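Local atomic coordinates of transcriptional regulator (Rhodococcus jostii, PDB entry 5CYV), a protein that probably binds DNA as a MarR-family transcriptional regulator of p-hydroxycinnamate metabolism and holds p-coumaroyl-CoA as its ligand. Residues G24-A29 / L35-Y40; L43-E48 / A60-D65; V53-V58 / Q68-V73; E77-V82 / R103-D108. All blocks are in the same frame, centred on the assembly; numbering follows the deposited sequence. Where two conformers were deposited one is given.

Contact 1 of 4, residues G24-A29 / L35-Y40. With WCA (p-coumaroyl-CoA), chain J.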
# COMPACT_ATOMS: atom_id res chain seq x y z
N GLY B 24 3.29 -5.39 -5.42
CA GLY B 24 4.28 -6.33 -5.95
C GLY B 24 3.68 -7.12 -7.10
O GLY B 24 4.36 -7.36 -8.10
N ALA B 25 2.40 -7.51 -6.98
CA ALA B 25 1.77 -8.25 -8.07
C ALA B 25 1.63 -7.40 -9.33
O ALA B 25 1.77 -7.91 -10.45
CB ALA B 25 0.39 -8.75 -7.61
N VAL B 26 1.31 -6.14 -9.16
CA VAL B 26 1.21 -5.25 -10.31
C VAL B 26 2.58 -5.03 -10.95
O VAL B 26 2.67 -5.14 -12.18
CB VAL B 26 0.62 -3.89 -9.90
CG1 VAL B 26 0.75 -2.86 -11.05
CG2 VAL B 26 -0.80 -4.11 -9.39
N ASN B 27 3.65 -4.78 -10.17
CA ASN B 27 4.96 -4.65 -10.83
C ASN B 27 5.30 -5.93 -11.61
O ASN B 27 5.85 -5.85 -12.72
CB ASN B 27 6.04 -4.35 -9.77
CG ASN B 27 6.06 -2.89 -9.35
OD1 ASN B 27 5.73 -2.00 -10.14
ND2 ASN B 27 6.45 -2.63 -8.10
N LYS B 28 5.03 -7.11 -11.04
CA LYS B 28 5.36 -8.34 -11.74
C LYS B 28 4.47 -8.47 -12.99
O LYS B 28 4.99 -8.85 -14.06
CB LYS B 28 5.17 -9.55 -10.82
CG LYS B 28 6.25 -9.63 -9.71
CD LYS B 28 6.02 -10.83 -8.81
CE LYS B 28 7.04 -10.84 -7.66
NZ LYS B 28 6.98 -9.60 -6.82
N ALA B 29 3.17 -8.20 -12.91
CA ALA B 29 2.34 -8.33 -14.09
C ALA B 29 2.76 -7.40 -15.22
O ALA B 29 2.58 -7.70 -16.40
CB ALA B 29 0.86 -8.06 -13.68
N LEU B 35 6.63 -1.12 -17.87
CA LEU B 35 6.12 -0.11 -16.95
C LEU B 35 6.29 -0.66 -15.52
O LEU B 35 6.47 -1.87 -15.34
CB LEU B 35 4.64 0.18 -17.16
CG LEU B 35 4.35 0.67 -18.60
CD1 LEU B 35 2.86 0.63 -18.76
CD2 LEU B 35 4.87 2.07 -18.76
N ARG B 36 6.11 0.21 -14.55
CA ARG B 36 6.05 -0.12 -13.13
C ARG B 36 4.83 0.60 -12.54
O ARG B 36 4.16 1.27 -13.23
CB ARG B 36 7.34 0.18 -12.38
CG ARG B 36 8.40 -0.87 -12.58
CD ARG B 36 9.74 -0.47 -12.05
NE ARG B 36 9.75 -0.09 -10.67
CZ ARG B 36 9.67 -0.91 -9.66
NH1 ARG B 36 9.59 -2.20 -9.86
NH2 ARG B 36 9.71 -0.43 -8.45
N VAL B 37 4.57 0.41 -11.26
CA VAL B 37 3.28 0.90 -10.78
C VAL B 37 3.11 2.43 -11.03
O VAL B 37 2.03 2.84 -11.48
CB VAL B 37 3.02 0.62 -9.28
CG1 VAL B 37 2.90 -0.90 -8.92
CG2 VAL B 37 3.99 1.31 -8.43
N ARG B 38 4.15 3.24 -10.80
CA ARG B 38 3.92 4.70 -11.00
C ARG B 38 3.82 5.12 -12.47
O ARG B 38 2.93 5.91 -12.80
CB ARG B 38 5.03 5.52 -10.32
CG ARG B 38 4.99 5.43 -8.79
CD ARG B 38 5.94 6.45 -8.21
NE ARG B 38 5.93 6.38 -6.72
CZ ARG B 38 6.48 7.27 -5.93
NH1 ARG B 38 6.46 7.09 -4.59
NH2 ARG B 38 7.08 8.40 -6.43
N SER B 39 4.68 4.60 -13.33
CA SER B 39 4.57 4.98 -14.75
C SER B 39 3.29 4.45 -15.35
O SER B 39 2.65 5.14 -16.18
CB SER B 39 5.78 4.51 -15.55
OG SER B 39 6.05 3.11 -15.39
N TYR B 40 2.87 3.23 -14.96
CA TYR B 40 1.57 2.77 -15.36
C TYR B 40 0.44 3.67 -14.92
O TYR B 40 -0.47 3.98 -15.72
CB TYR B 40 1.36 1.32 -14.81
CG TYR B 40 -0.03 0.79 -14.93
CD1 TYR B 40 -0.52 0.34 -16.13
CD2 TYR B 40 -0.86 0.73 -13.78
CE1 TYR B 40 -1.82 -0.16 -16.24
CE2 TYR B 40 -2.14 0.20 -13.87
CZ TYR B 40 -2.61 -0.25 -15.11
OH TYR B 40 -3.90 -0.69 -15.23
C4 WCA J . 10.90 11.40 9.35
C5 WCA J . 11.94 10.52 9.62
C6 WCA J . 12.93 10.91 10.60
C8 WCA J . 10.67 9.57 8.09
N1 WCA J . 12.79 12.11 11.21
N3 WCA J . 10.85 12.59 10.01
CAV WCA J . -1.48 1.46 -9.16
CAT WCA J . -2.18 0.69 -10.03
CBS WCA J . -2.71 -0.51 -9.54
OAJ WCA J . -3.44 -1.34 -10.43
CAU WCA J . -2.56 -0.90 -8.25
CAW WCA J . -1.85 -0.11 -7.34
CBT WCA J . -1.35 1.07 -7.82
CAR WCA J . -0.64 1.88 -6.81
CAQ WCA J . -0.26 3.25 -7.14
CBP WCA J . 0.25 4.02 -5.94
OAD WCA J . 0.16 3.76 -4.79
SBO WCA J . 1.03 5.48 -6.47
CBA WCA J . 1.39 6.22 -4.84
CAY WCA J . 2.91 5.98 -4.45
NBH WCA J . 3.10 4.71 -3.84
CBQ WCA J . 4.11 3.82 -4.42
OAE WCA J . 4.87 4.14 -5.34
CBB WCA J . 4.27 2.48 -3.77
CAZ WCA J . 5.56 2.41 -2.90
NBI WCA J . 5.55 3.24 -1.69
CBR WCA J . 6.06 4.53 -1.60
OAF WCA J . 6.47 5.05 -2.65
CBX WCA J . 6.13 5.25 -0.27
OAK WCA J . 5.99 4.25 0.78
CCD WCA J . 5.03 6.32 -0.14
CAA WCA J . 3.66 5.59 0.01
CAB WCA J . 5.04 7.32 -1.31
CBD WCA J . 5.27 7.11 1.19
OBK WCA J . 6.64 7.56 1.02
PCG WCA J . 7.21 8.72 1.99
OAP WCA J . 6.23 9.86 1.94
OAI WCA J . 8.66 8.95 1.51
OBN WCA J . 7.10 8.17 3.44
PCF WCA J . 8.07 7.47 4.44
OAO WCA J . 9.41 7.44 3.69
OAH WCA J . 7.44 6.24 5.08
O5' WCA J . 8.21 8.54 5.64
C5' WCA J . 7.07 8.97 6.37
C4' WCA J . 6.99 10.40 6.84
O4' WCA J . 7.94 10.54 8.15
C3' WCA J . 7.46 11.30 5.95
O3' WCA J . 6.92 12.65 6.25
PCE WCA J . 5.92 13.37 5.27
OAM WCA J . 4.77 12.46 5.00
OAN WCA J . 6.62 13.70 3.98
OAG WCA J . 5.44 14.63 5.93
C2' WCA J . 8.97 11.35 6.24
O2' WCA J . 9.59 12.44 5.72
C1' WCA J . 8.95 11.31 7.81
N9 WCA J . 10.14 10.76 8.38
N7 WCA J . 11.77 9.40 8.82
C2 WCA J . 11.79 12.92 10.92
N6 WCA J . 14.01 10.03 10.91
O HOH W 1 7.50 -4.04 -13.97

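Contact 2 of 4, residues L43-E48 / A60-D65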
# COMPACT_ATOMS: atom_id res chain seq x y z
N LEU B 43 0.26 6.77 -17.10
CA LEU B 43 -0.24 6.42 -18.44
C LEU B 43 -1.77 6.21 -18.40
O LEU B 43 -2.52 6.72 -19.27
CB LEU B 43 0.51 5.20 -18.96
CG LEU B 43 0.01 4.76 -20.34
CD1 LEU B 43 0.20 5.88 -21.38
CD2 LEU B 43 0.79 3.52 -20.80
N VAL B 44 -2.26 5.48 -17.39
CA VAL B 44 -3.68 5.23 -17.27
C VAL B 44 -4.42 6.55 -17.11
O VAL B 44 -5.45 6.82 -17.77
CB VAL B 44 -3.94 4.33 -16.10
CG1 VAL B 44 -5.43 4.34 -15.72
CG2 VAL B 44 -3.48 2.92 -16.49
N LEU B 45 -3.88 7.43 -16.27
CA LEU B 45 -4.60 8.68 -16.00
C LEU B 45 -4.60 9.59 -17.23
O LEU B 45 -5.59 10.29 -17.48
CB LEU B 45 -3.99 9.41 -14.77
CG LEU B 45 -4.26 8.66 -13.46
CD1 LEU B 45 -3.36 9.21 -12.36
CD2 LEU B 45 -5.70 8.76 -13.01
N ALA B 46 -3.55 9.54 -18.02
CA ALA B 46 -3.54 10.31 -19.27
C ALA B 46 -4.57 9.75 -20.24
O ALA B 46 -5.25 10.52 -20.92
CB ALA B 46 -2.15 10.30 -19.88
N CYS B 47 -4.64 8.42 -20.32
CA CYS B 47 -5.55 7.81 -21.31
C CYS B 47 -7.02 8.09 -20.99
O CYS B 47 -7.88 8.04 -21.88
CB CYS B 47 -5.30 6.31 -21.42
SG CYS B 47 -3.73 5.92 -22.27
N GLU B 48 -7.33 8.31 -19.70
CA GLU B 48 -8.72 8.54 -19.32
C GLU B 48 -9.30 9.82 -19.92
O GLU B 48 -10.51 9.97 -19.89
CB GLU B 48 -8.86 8.60 -17.80
CG GLU B 48 -8.66 7.23 -17.19
CD GLU B 48 -8.64 7.24 -15.65
OE1 GLU B 48 -8.81 8.33 -15.02
OE2 GLU B 48 -8.46 6.11 -15.08
N ALA B 60 -2.25 14.58 -7.55
CA ALA B 60 -3.27 14.55 -6.51
C ALA B 60 -3.88 13.14 -6.48
O ALA B 60 -4.10 12.58 -5.39
CB ALA B 60 -4.34 15.59 -6.77
N THR B 61 -4.10 12.56 -7.66
CA THR B 61 -4.69 11.21 -7.66
C THR B 61 -3.73 10.19 -7.07
O THR B 61 -4.14 9.31 -6.31
CB THR B 61 -5.09 10.78 -9.08
OG1 THR B 61 -6.10 11.66 -9.57
CG2 THR B 61 -5.65 9.35 -9.10
N MET B 62 -2.44 10.35 -7.33
CA MET B 62 -1.42 9.42 -6.85
C MET B 62 -0.95 9.75 -5.44
O MET B 62 -0.15 8.99 -4.89
CB MET B 62 -0.23 9.41 -7.82
CG MET B 62 -0.66 8.83 -9.16
SD MET B 62 0.65 8.85 -10.40
CE MET B 62 1.86 7.63 -9.69
N GLY B 63 -1.40 10.85 -4.84
CA GLY B 63 -0.93 11.29 -3.52
C GLY B 63 0.52 11.73 -3.50
O GLY B 63 1.15 11.65 -2.45
N LEU B 64 1.01 12.28 -4.62
CA LEU B 64 2.43 12.67 -4.74
C LEU B 64 2.53 14.15 -4.96
O LEU B 64 1.58 14.78 -5.39
CB LEU B 64 3.13 11.94 -5.89
CG LEU B 64 3.18 10.42 -5.69
CD1 LEU B 64 3.60 9.79 -6.93
CD2 LEU B 64 4.15 10.06 -4.52
N ASP B 65 3.68 14.74 -4.62
CA ASP B 65 3.96 16.08 -5.12
C ASP B 65 4.11 16.10 -6.62
O ASP B 65 4.60 15.16 -7.24
CB ASP B 65 5.24 16.63 -4.52
CG ASP B 65 5.12 16.93 -3.07
OD1 ASP B 65 3.98 17.17 -2.61
OD2 ASP B 65 6.17 16.91 -2.39

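Contact 3 of 4, residues V53-V58 / Q68-V73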
# COMPACT_ATOMS: atom_id res chain seq x y z
N VAL B 53 -4.21 14.99 -19.48
CA VAL B 53 -4.42 15.24 -18.06
C VAL B 53 -3.33 16.18 -17.54
O VAL B 53 -2.15 16.11 -17.93
CB VAL B 53 -4.42 13.93 -17.24
CG1 VAL B 53 -3.06 13.26 -17.27
CG2 VAL B 53 -4.87 14.20 -15.80
N ASN B 54 -3.74 17.06 -16.64
CA ASN B 54 -2.84 17.97 -15.97
C ASN B 54 -1.92 17.33 -14.93
O ASN B 54 -2.32 16.42 -14.23
CB ASN B 54 -3.78 19.00 -15.29
CG ASN B 54 -3.10 20.22 -14.78
OD1 ASN B 54 -2.07 20.15 -14.12
ND2 ASN B 54 -3.71 21.37 -15.04
N GLN B 55 -0.65 17.72 -14.89
CA GLN B 55 0.32 17.17 -13.93
C GLN B 55 -0.20 17.24 -12.49
O GLN B 55 0.02 16.30 -11.68
CB GLN B 55 1.66 17.91 -14.06
CG GLN B 55 2.82 17.38 -13.18
CD GLN B 55 3.95 18.40 -13.03
OE1 GLN B 55 3.94 19.23 -12.13
NE2 GLN B 55 4.91 18.34 -13.93
N ARG B 56 -0.86 18.33 -12.16
CA ARG B 56 -1.33 18.49 -10.78
C ARG B 56 -2.43 17.51 -10.46
O ARG B 56 -2.45 16.98 -9.36
CB ARG B 56 -1.80 19.92 -10.54
CG ARG B 56 -0.61 20.87 -10.46
CD ARG B 56 -1.09 22.32 -10.36
NE ARG B 56 -0.03 23.33 -10.54
CZ ARG B 56 0.63 23.91 -9.54
NH1 ARG B 56 0.36 23.59 -8.28
NH2 ARG B 56 1.57 24.83 -9.80
N GLY B 57 -3.30 17.23 -11.42
CA GLY B 57 -4.33 16.21 -11.29
C GLY B 57 -3.75 14.82 -11.10
O GLY B 57 -4.26 14.01 -10.27
N VAL B 58 -2.74 14.51 -11.89
CA VAL B 58 -2.09 13.22 -11.74
C VAL B 58 -1.49 13.06 -10.35
O VAL B 58 -1.69 12.02 -9.66
CB VAL B 58 -0.99 13.09 -12.79
CG1 VAL B 58 -0.16 11.81 -12.54
CG2 VAL B 58 -1.65 13.00 -14.15
N GLN B 68 7.30 15.03 -8.33
CA GLN B 68 7.62 13.58 -8.43
C GLN B 68 7.03 12.98 -9.68
O GLN B 68 7.35 11.87 -10.05
CB GLN B 68 7.15 12.82 -7.17
CG GLN B 68 7.94 13.28 -5.95
CD GLN B 68 8.12 12.20 -4.84
OE1 GLN B 68 7.84 11.02 -5.02
NE2 GLN B 68 8.57 12.66 -3.68
N ILE B 69 6.18 13.73 -10.38
CA ILE B 69 5.53 13.20 -11.56
C ILE B 69 6.34 13.53 -12.81
O ILE B 69 6.25 12.77 -13.80
CB ILE B 69 4.06 13.85 -11.72
CG1 ILE B 69 3.20 13.53 -10.49
CG2 ILE B 69 3.31 13.44 -12.99
CD1 ILE B 69 3.12 12.06 -10.20
N VAL B 70 7.19 14.57 -12.75
CA VAL B 70 7.90 15.02 -13.94
C VAL B 70 8.72 13.89 -14.58
O VAL B 70 8.65 13.69 -15.80
CB VAL B 70 8.80 16.18 -13.60
CG1 VAL B 70 9.61 16.62 -14.82
CG2 VAL B 70 7.96 17.34 -13.08
N GLY B 71 9.47 13.15 -13.76
CA GLY B 71 10.30 12.08 -14.29
C GLY B 71 9.56 10.89 -14.85
O GLY B 71 10.03 10.20 -15.75
N LEU B 72 8.37 10.61 -14.30
CA LEU B 72 7.51 9.58 -14.84
C LEU B 72 7.01 9.96 -16.22
O LEU B 72 7.01 9.13 -17.13
CB LEU B 72 6.29 9.39 -13.94
CG LEU B 72 6.62 9.05 -12.50
CD1 LEU B 72 5.40 9.03 -11.69
CD2 LEU B 72 7.28 7.64 -12.42
N VAL B 73 6.60 11.23 -16.36
CA VAL B 73 6.22 11.73 -17.69
C VAL B 73 7.42 11.70 -18.62
O VAL B 73 7.26 11.29 -19.80
CB VAL B 73 5.60 13.13 -17.60
CG1 VAL B 73 5.32 13.69 -19.01
CG2 VAL B 73 4.30 13.05 -16.72

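Contact 4 of 4, residues E77-V82 / R103-D108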
# COMPACT_ATOMS: atom_id res chain seq x y z
N GLU B 77 7.42 9.77 -22.05
CA GLU B 77 7.59 10.55 -23.27
C GLU B 77 8.76 9.99 -24.10
O GLU B 77 8.67 9.91 -25.33
CB GLU B 77 7.78 12.05 -22.96
CG GLU B 77 7.60 12.93 -24.26
CD GLU B 77 7.47 14.46 -24.03
OE1 GLU B 77 7.94 14.93 -22.96
OE2 GLU B 77 6.98 15.21 -24.94
N GLU B 78 9.83 9.55 -23.44
CA GLU B 78 10.96 8.99 -24.17
C GLU B 78 10.57 7.73 -24.91
O GLU B 78 11.19 7.42 -25.95
CB GLU B 78 12.12 8.70 -23.22
CG GLU B 78 13.34 8.25 -23.96
CD GLU B 78 14.02 9.36 -24.72
OE1 GLU B 78 13.93 10.52 -24.26
OE2 GLU B 78 14.64 9.07 -25.77
N ARG B 79 9.56 7.00 -24.40
CA ARG B 79 9.07 5.82 -25.09
C ARG B 79 7.99 6.11 -26.10
O ARG B 79 7.47 5.18 -26.72
CB ARG B 79 8.53 4.79 -24.08
CG ARG B 79 9.59 4.08 -23.25
CD ARG B 79 8.92 3.06 -22.34
NE ARG B 79 8.34 1.95 -23.11
CZ ARG B 79 7.65 0.94 -22.53
NH1 ARG B 79 7.50 0.90 -21.24
NH2 ARG B 79 7.13 -0.02 -23.29
N GLY B 80 7.62 7.38 -26.25
CA GLY B 80 6.61 7.72 -27.25
C GLY B 80 5.18 7.35 -26.82
O GLY B 80 4.28 7.22 -27.64
N LEU B 81 4.98 7.25 -25.52
CA LEU B 81 3.69 6.81 -25.00
C LEU B 81 2.81 8.00 -24.59
O LEU B 81 1.60 7.89 -24.55
CB LEU B 81 3.87 5.90 -23.78
CG LEU B 81 4.72 4.66 -24.05
CD1 LEU B 81 5.00 3.89 -22.76
CD2 LEU B 81 3.93 3.74 -25.03
N VAL B 82 3.45 9.12 -24.21
CA VAL B 82 2.69 10.36 -23.96
C VAL B 82 3.46 11.49 -24.58
O VAL B 82 4.66 11.34 -24.89
CB VAL B 82 2.47 10.68 -22.44
CG1 VAL B 82 1.75 9.56 -21.72
CG2 VAL B 82 3.82 10.97 -21.70
N ARG B 103 -1.93 4.46 -25.89
CA ARG B 103 -3.26 3.89 -25.64
C ARG B 103 -3.21 2.39 -25.86
O ARG B 103 -3.85 1.61 -25.11
CB ARG B 103 -4.34 4.54 -26.51
CG ARG B 103 -4.58 5.99 -26.15
CD ARG B 103 -5.73 6.62 -26.97
NE ARG B 103 -5.84 8.05 -26.56
CZ ARG B 103 -6.46 8.45 -25.44
NH1 ARG B 103 -7.09 7.56 -24.65
NH2 ARG B 103 -6.48 9.74 -25.14
N ARG B 104 -2.46 1.96 -26.88
CA ARG B 104 -2.40 0.52 -27.14
C ARG B 104 -1.69 -0.21 -25.97
O ARG B 104 -2.13 -1.28 -25.52
CB ARG B 104 -1.69 0.26 -28.48
CG ARG B 104 -1.26 -1.18 -28.70
CD ARG B 104 0.10 -1.32 -29.43
NE ARG B 104 1.18 -1.60 -28.48
CZ ARG B 104 1.32 -2.73 -27.78
NH1 ARG B 104 0.46 -3.74 -27.90
NH2 ARG B 104 2.35 -2.84 -26.94
N LEU B 105 -0.62 0.38 -25.44
CA LEU B 105 0.10 -0.23 -24.33
C LEU B 105 -0.75 -0.18 -23.08
O LEU B 105 -0.75 -1.12 -22.27
CB LEU B 105 1.44 0.49 -24.10
CG LEU B 105 2.29 -0.18 -23.04
CD1 LEU B 105 2.72 -1.57 -23.50
CD2 LEU B 105 3.51 0.70 -22.66
N ARG B 106 -1.51 0.90 -22.93
CA ARG B 106 -2.33 1.02 -21.74
C ARG B 106 -3.41 -0.06 -21.75
O ARG B 106 -3.74 -0.63 -20.71
CB ARG B 106 -2.97 2.40 -21.66
CG ARG B 106 -4.17 2.48 -20.74
CD ARG B 106 -5.35 3.17 -21.42
NE ARG B 106 -6.55 3.15 -20.59
CZ ARG B 106 -7.42 2.14 -20.56
NH1 ARG B 106 -7.23 1.07 -21.32
NH2 ARG B 106 -8.49 2.21 -19.78
N ASP B 107 -3.92 -0.43 -22.93
CA ASP B 107 -4.92 -1.49 -22.99
C ASP B 107 -4.28 -2.84 -22.60
O ASP B 107 -4.90 -3.63 -21.89
CB ASP B 107 -5.52 -1.57 -24.39
CG ASP B 107 -6.51 -0.48 -24.63
OD1 ASP B 107 -6.91 0.20 -23.66
OD2 ASP B 107 -6.90 -0.31 -25.78
N ASP B 108 -3.10 -3.10 -23.12
CA ASP B 108 -2.36 -4.33 -22.79
C ASP B 108 -2.04 -4.39 -21.30
O ASP B 108 -2.28 -5.39 -20.61
CB ASP B 108 -1.10 -4.38 -23.63
CG ASP B 108 -0.24 -5.56 -23.30
OD1 ASP B 108 -0.49 -6.66 -23.90
OD2 ASP B 108 0.67 -5.39 -22.46

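Contact 1 of 4, residues G24-A29 / L35-Y40
Asn-27 and Val-26 of helix 11-30 meet Arg-36 and Val-37 in a mixed polar and apolar contact at the start of helix 37-47. The main polar link runs from Val-37 N to Asn-27 OD1, at 2.9 Å. The donor lies almost in line with the amide C=O, but the bond is bent at the hydrogen (137°). Asn-27 thus serves an N-H of the first helical turn, where Arg-36 is the N-cap residue. Arg-36 N points the other way and gives a straight bond to Ser-39 OG, at 3.0 Å. The bent Arg-36 chain carries its guanidinium over the Asn-27 amide. The two planes stack 20° apart, with Arg-36 NH1 3.6 Å from Asn-27 CG. Arg-36 NH2 goes on to a salt bridge with a second bound p-coumaroyl-CoA, not the one Arg-38 binds. With an alanine in place of Asn-27, the Val-37 N-H would probably lose its acceptor and the Arg-36 guanidinium the amide it stacks on.

Val-26 has CG1 anti to the backbone N (chi1 170°). That branch, Val-26 CG1, meets Val-37 CG1 at 3.6 Å, in one of two deposited Val-37 conformers. The other branch, Val-26 CG2, lies 3.8 Å from CAU of the coumaroyl ring. A water donates to both Asn-27 O and Leu-35 O. Farther along helix 37-47, the extended Arg-38 gives NE to the ligand carbonyl OAE (2.8 Å) and NH1 to OAF (2.8 Å). The Tyr-40 ring turns its edge to CAT. The junction of the two helices is therefore one wall of the p-coumaroyl-CoA pocket.

Contact 2 of 4, residues L43-E48 / A60-D65
Thr-61 OG1 bonds back to the carbonyl oxygen of Gly-57, one turn earlier in its helix, which is consistent with the methyl CG2, anti to the backbone N, facing Leu-45. The two side chains reach toward each other tip to tip. Leu-45 CD2 lies 4.0 Å from Thr-61 CG2, and Leu-45 CD1 is equally near Thr-61 CB. Leu-45 CD1 also comes to 4.2 Å from Met-62 CG. The contact is small, buried and apolar, and rests on this one leucine.

Helix 55-62 is near its end here. It stops in a Schellman motif at Gly-63. The positive phi suits glycine, and Gly-63 N makes a weak bond to Ala-60 O at 3.3 Å. On the other side, Cys-47 N bonds to Leu-43 O at 2.9 Å within helix 37-47.

Met-62 also belongs to the p-coumaroyl-CoA pocket and touches the ligand. It packs along helix 37-47 on Arg-38, Ser-41 and Val-42. The second subunit joins in: its Leu-7 packs on Leu-45, its Phe-13 on Thr-61, and its Arg-17 bonds to Thr-61 O. The contact thus sits where helix 37-47, helix 55-62 and the N-terminal part of the partner chain converge.

Contact 3 of 4, residues V53-V58 / Q68-V73
Ile-69, Gln-55 and Val-58 pack together inside the helix-turn-helix of this MarR-type fold. Gln-55 and Val-58 come from helix 55-62. Ile-69 comes from the N-terminal part of the second helix region, the one expected to read DNA in this family.

Ile-69 has the most surface buried here. With CG1 at chi1 -60°, its CG2 falls anti to the backbone N and fits between two partners. Ile-69 CG2 rests 3.9 Å from Val-58 CG1. Ile-69 CG2 also lies 4.0 Å from Gln-55 CG. Ile-69 CD1 adds a second touch on Val-58 CG1, also at 4.0 Å. The Val-58 and Ile-69 side chains are set at a slant, while Gln-55 and Ile-69 run past each other in opposite directions. Gln-55 lays its CG methylene against Ile-69, its chain stretched out beyond CG. A serine in its place would probably leave one flank of Ile-69 uncovered and Val-70 without its amide neighbour.

Around this, Ile-69 also packs on Ala-59 and Met-62, and Val-58 reaches Val-42 of helix 37-47. Helix 55-62 starts at the N-cap Asn-54, whose OD1 accepts from Arg-56 N at 2.9 Å (158° at the hydrogen). The closest approach across the contact comes at the outer edge of the packing, where Gln-55 NE2 sits 3.3 Å from Val-70 CG2.

Contact 4 of 4, residues E77-V82 / R103-D108
Leu-105 meets Leu-81 and Arg-79 here, and the other residues of 103-108 flank it on helix 100-121. Arg-103, first in the segment, points away from 77-82. Its NH1 bonds to Cys-47 O and its NH2 to Gln-49 O, tying this helix to the backbone at Cys-47 and Gln-49. Arg-104 sends NE to a salt bridge with Glu-101. Arg-104 NH2 stays 6.6 Å from Arg-79 NH2, a pair of like charges that do not touch.

Leu-105 then does the packing. Its CG stands anti to the backbone N (chi1 -174°), which carries CD2 across to the turn. There Leu-105 CD2 lies 3.5 Å from Leu-81 CD1 and 3.9 Å from Leu-81 CD2. Leu-105 CD2 is also 3.7 Å from Arg-79 NH2, set obliquely to the guanidinium. One face of that guanidinium has Leu-81 CD1 over it, toward the rim. Arg-79 NH1 bonds to Thr-33 O, which helps to hold the guanidinium beside the two leucines.

Arg-106 turns to another side and packs on Leu-43. Asp-108 makes a salt bridge with Arg-112.

The turn facing Leu-105 has its own lock: a Schellman motif at Gly-80, with Gly-80 N bonded to Glu-77 O at 2.9 Å. This turn leads from helix 70-78 into strand 82-87. The contact therefore sets helix 100-121 against the entry to the two-stranded wing, with Leu-35 and Thr-33 also packing on Leu-105.

All four contacts lie within the MarR-type DNA-binding fold. Contacts 1 and 2 share helix 37-47, contacts 2 and 3 share helix 55-62, and contacts 3 and 4 share helix 70-78. The centres of contacts 2 and 3 are about 7 Å apart, and their segments alternate along the chain. Other pairs are about 14 to 17 Å apart, centre to centre. Contact 1 comes before the rest in the chain, and contact 4 closes last. Arg-38 of contact 1 joins contact 3 through Gln-68, and Cys-47 of contact 2 joins contact 4 through Arg-103. The ligand pocket is thus linked by packing and probable hydrogen bonds to the probable DNA-reading helix and the wing.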